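Local atomic coordinates of glycosyl Hydrolase (Clostridium thermocellum, PDB entry 6G1I), a protein that probably hydrolyses the O-glycosidic bonds of cellulose as a family GH124 endoglucanase, its catalytic domain binding cello-oligosaccharide chains and a manganese ion. Residues 149-154 with 171-175. Coordinates in Å, arbitrary orientation, origin at the centre of the assembly. Where two conformers were deposited one is given. Residue numbers count along the deposited sequence, not the author numbering.
Sequences LAKEKY and WIDGA. With BGC (beta-D-glucopyranose), chain C.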
ATOM      1  N   LEU A 149       2.807  13.988   5.175  1.00 10.04           N
ATOM      2  CA  LEU A 149       4.118  14.641   5.398  1.00 10.96           C
ATOM      3  C   LEU A 149       4.565  15.314   4.106  1.00 11.07           C
ATOM      4  O   LEU A 149       5.041  16.459   4.102  1.00 12.75           O
ATOM      5  CB  LEU A 149       5.182  13.665   5.885  1.00 10.83           C
ATOM      6  CG  LEU A 149       4.989  13.032   7.256  1.00 12.94           C
ATOM      7  CD1 LEU A 149       6.139  12.141   7.618  1.00 14.51           C
ATOM      8  CD2 LEU A 149       4.760  14.018   8.378  1.00 16.55           C
ATOM      9  N   ALA A 150       4.434  14.600   2.984  1.00 10.92           N
ATOM     10  CA  ALA A 150       4.867  15.146   1.698  1.00 11.81           C
ATOM     11  C   ALA A 150       4.067  16.359   1.266  1.00 11.60           C
ATOM     12  O   ALA A 150       4.617  17.311   0.678  1.00 13.21           O
ATOM     13  CB  ALA A 150       4.782  14.089   0.626  1.00 11.49           C
ATOM     14  N   LYS A 151       2.767  16.365   1.543  1.00 11.63           N
ATOM     15  CA  LYS A 151       1.884  17.464   1.158  0.70 13.19           C
ATOM     16  C   LYS A 151       2.252  18.781   1.830  1.00 15.08           C
ATOM     17  O   LYS A 151       1.825  19.830   1.384  1.00 17.51           O
ATOM     18  CB  LYS A 151       0.430  17.031   1.429  0.70 12.81           C
ATOM     19  CG  LYS A 151      -0.649  17.948   0.919  0.70 13.76           C
ATOM     20  CD  LYS A 151      -2.025  17.370   1.194  0.70 15.20           C
ATOM     21  CE  LYS A 151      -3.181  18.285   0.948  0.70 21.41           C
ATOM     22  NZ  LYS A 151      -4.399  17.535   1.302  0.70 23.88           N
ATOM     23  N   GLU A 152       3.031  18.754   2.907  1.00 14.45           N
ATOM     24  CA  GLU A 152       3.540  20.012   3.494  1.00 15.75           C
ATOM     25  C   GLU A 152       4.382  20.807   2.498  1.00 16.62           C
ATOM     26  O   GLU A 152       4.504  22.019   2.637  1.00 20.75           O
ATOM     27  CB  GLU A 152       4.331  19.769   4.777  1.00 17.54           C
ATOM     28  CG  GLU A 152       3.490  19.255   5.962  1.00 18.50           C
ATOM     29  CD  GLU A 152       2.386  20.227   6.372  1.00 19.88           C
ATOM     30  OE1 GLU A 152       2.670  21.279   6.898  1.00 23.92           O
ATOM     31  OE2 GLU A 152       1.216  19.954   6.107  1.00 22.72           O
ATOM     32  N   LYS A 153       5.001  20.142   1.535  1.00 16.05           N
ATOM     33  CA  LYS A 153       5.932  20.825   0.575  0.50 13.84           C
ATOM     34  C   LYS A 153       5.747  20.453  -0.863  1.00 14.16           C
ATOM     35  O   LYS A 153       6.363  21.089  -1.696  1.00 15.64           O
ATOM     36  CB  LYS A 153       7.370  20.587   0.947  0.50 12.36           C
ATOM     37  CG  LYS A 153       7.760  19.139   0.980  0.50 11.25           C
ATOM     38  CD  LYS A 153       9.256  19.071   1.267  0.50 12.34           C
ATOM     39  CE  LYS A 153      10.118  19.401   0.045  0.50 14.04           C
ATOM     40  NZ  LYS A 153      11.529  18.980   0.269  0.50 17.64           N
ATOM     41  N   TYR A 154       4.952  19.439  -1.174  1.00 13.31           N
ATOM     42  CA  TYR A 154       4.736  18.942  -2.520  1.00 11.91           C
ATOM     43  C   TYR A 154       3.274  19.023  -2.878  1.00 12.63           C
ATOM     44  O   TYR A 154       2.394  19.052  -2.017  1.00 13.65           O
ATOM     45  CB  TYR A 154       5.213  17.496  -2.585  1.00 11.52           C
ATOM     46  CG  TYR A 154       6.703  17.323  -2.502  1.00 11.52           C
ATOM     47  CD1 TYR A 154       7.542  17.819  -3.505  1.00 12.48           C
ATOM     48  CD2 TYR A 154       7.295  16.634  -1.461  1.00 12.10           C
ATOM     49  CE1 TYR A 154       8.931  17.665  -3.441  1.00 13.30           C
ATOM     50  CE2 TYR A 154       8.674  16.459  -1.386  1.00 12.82           C
ATOM     51  CZ  TYR A 154       9.499  16.987  -2.389  1.00 12.94           C
ATOM     52  OH  TYR A 154      10.827  16.819  -2.419  1.00 14.58           O
ATOM     53  N   TRP A 171      11.321   8.251   5.042  1.00  8.26           N
ATOM     54  CA  TRP A 171      11.707   9.636   4.819  1.00  8.91           C
ATOM     55  C   TRP A 171      11.235  10.067   3.462  1.00  9.06           C
ATOM     56  O   TRP A 171      11.600   9.475   2.474  1.00 12.38           O
ATOM     57  CB  TRP A 171      13.257   9.766   4.950  1.00  9.58           C
ATOM     58  CG  TRP A 171      13.683   9.414   6.333  1.00  9.76           C
ATOM     59  CD1 TRP A 171      14.057   8.169   6.820  1.00  9.57           C
ATOM     60  CD2 TRP A 171      13.593  10.265   7.462  1.00 10.45           C
ATOM     61  NE1 TRP A 171      14.242   8.226   8.149  1.00 10.22           N
ATOM     62  CE2 TRP A 171      13.964   9.492   8.585  1.00 10.69           C
ATOM     63  CE3 TRP A 171      13.250  11.602   7.649  1.00 12.51           C
ATOM     64  CZ2 TRP A 171      14.002  10.024   9.870  1.00 12.53           C
ATOM     65  CZ3 TRP A 171      13.290  12.120   8.937  1.00 13.99           C
ATOM     66  CH2 TRP A 171      13.654  11.324  10.034  1.00 13.93           C
ATOM     67  N   ILE A 172      10.376  11.080   3.399  1.00  8.91           N
ATOM     68  CA  ILE A 172       9.849  11.525   2.101  1.00  8.71           C
ATOM     69  C   ILE A 172      10.888  12.073   1.135  1.00  9.49           C
ATOM     70  O   ILE A 172      10.659  12.027  -0.070  1.00 10.19           O
ATOM     71  CB  ILE A 172       8.694  12.536   2.309  1.00 10.19           C
ATOM     72  CG1 ILE A 172       9.178  13.810   2.987  1.00 12.22           C
ATOM     73  CG2 ILE A 172       7.507  11.850   2.981  1.00 10.81           C
ATOM     74  CD1 ILE A 172       8.297  15.008   2.890  1.00 14.77           C
ATOM     75  N   ASP A 173      12.004  12.563   1.666  1.00  9.78           N
ATOM     76  CA  ASP A 173      13.079  13.173   0.844  1.00 11.10           C
ATOM     77  C   ASP A 173      14.394  12.451   1.049  1.00 12.96           C
ATOM     78  O   ASP A 173      15.436  12.943   0.682  1.00 16.83           O
ATOM     79  CB  ASP A 173      13.190  14.671   1.140  1.00 12.43           C
ATOM     80  CG  ASP A 173      12.197  15.476   0.391  1.00 13.01           C
ATOM     81  OD1 ASP A 173      11.929  15.168  -0.785  1.00 15.16           O
ATOM     82  OD2 ASP A 173      11.674  16.444   0.965  1.00 17.45           O
ATOM     83  N   GLY A 174      14.362  11.219   1.474  1.00 16.18           N
ATOM     84  CA  GLY A 174      15.590  10.501   1.656  1.00 16.30           C
ATOM     85  C   GLY A 174      16.379  10.006   0.405  1.00 16.68           C
ATOM     86  O   GLY A 174      17.617   9.842   0.433  1.00 24.27           O
ATOM     87  N   ALA A 175      15.645   9.718  -0.647  1.00 13.72           N
ATOM     88  CA  ALA A 175      16.083   8.814  -1.690  1.00 13.34           C
ATOM     89  C   ALA A 175      16.766   9.514  -2.853  1.00 12.81           C
ATOM     90  O   ALA A 175      16.507  10.653  -3.188  1.00 15.51           O
ATOM     91  CB  ALA A 175      14.882   8.040  -2.251  1.00 13.42           C
TER
HETATM   92  C2  BGC C   3      12.955   5.070   9.380  1.00 10.27           C
HETATM   93  C3  BGC C   3      13.789   5.289  10.631  1.00 10.75           C
HETATM   94  C4  BGC C   3      12.853   5.301  11.883  1.00 10.47           C
HETATM   95  C5  BGC C   3      12.004   4.022  11.856  1.00 10.28           C
HETATM   96  C6  BGC C   3      10.973   4.038  12.980  1.00 10.56           C
HETATM   97  C1  BGC C   3      12.114   3.829   9.489  1.00  9.54           C
HETATM   98  O2  BGC C   3      13.880   4.938   8.276  1.00 10.53           O
HETATM   99  O3  BGC C   3      14.465   6.512  10.490  1.00 12.38           O
HETATM  100  O4  BGC C   3      13.693   5.292  13.017  1.00 12.80           O
HETATM  101  O5  BGC C   3      11.252   3.934  10.640  1.00  9.41           O
HETATM  102  O6  BGC C   3      10.029   5.079  12.898  1.00 11.01           O
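One carboxylate, that of D173, is shared by two neighbouring residues: K153 NZ reaches D173 OD2 at 2.6 Å in a salt bridge, and Y154 OH donates a hydrogen bond to D173 OD1, also at 2.6 Å. D173 sits in a type I beta turn, W171 to G174, within the loop joining helices 157-169 and 177-196 of the lysozyme-clan catalytic domain. The turn thus meets the last part of helix 139-151 and the residues after it, where K153 N and Y154 N both hydrogen-bond to A150 O. Next to these polar bonds, I172 packs against the helix, its CD1 3.6 Å from A150 CA and its CG2 4.1 Å from L149 CB. H162 of helix 157-169 stacks on the Y154 ring and hydrogen-bonds to I172 O, linking both segments to the intervening helix. W171 points its CA-CB bond away from this interface and serves the glycan pocket instead: its indole NE1 donates a 2.9 Å hydrogen bond to O3 of the glucose and a weak one, 3.3 Å, to O2.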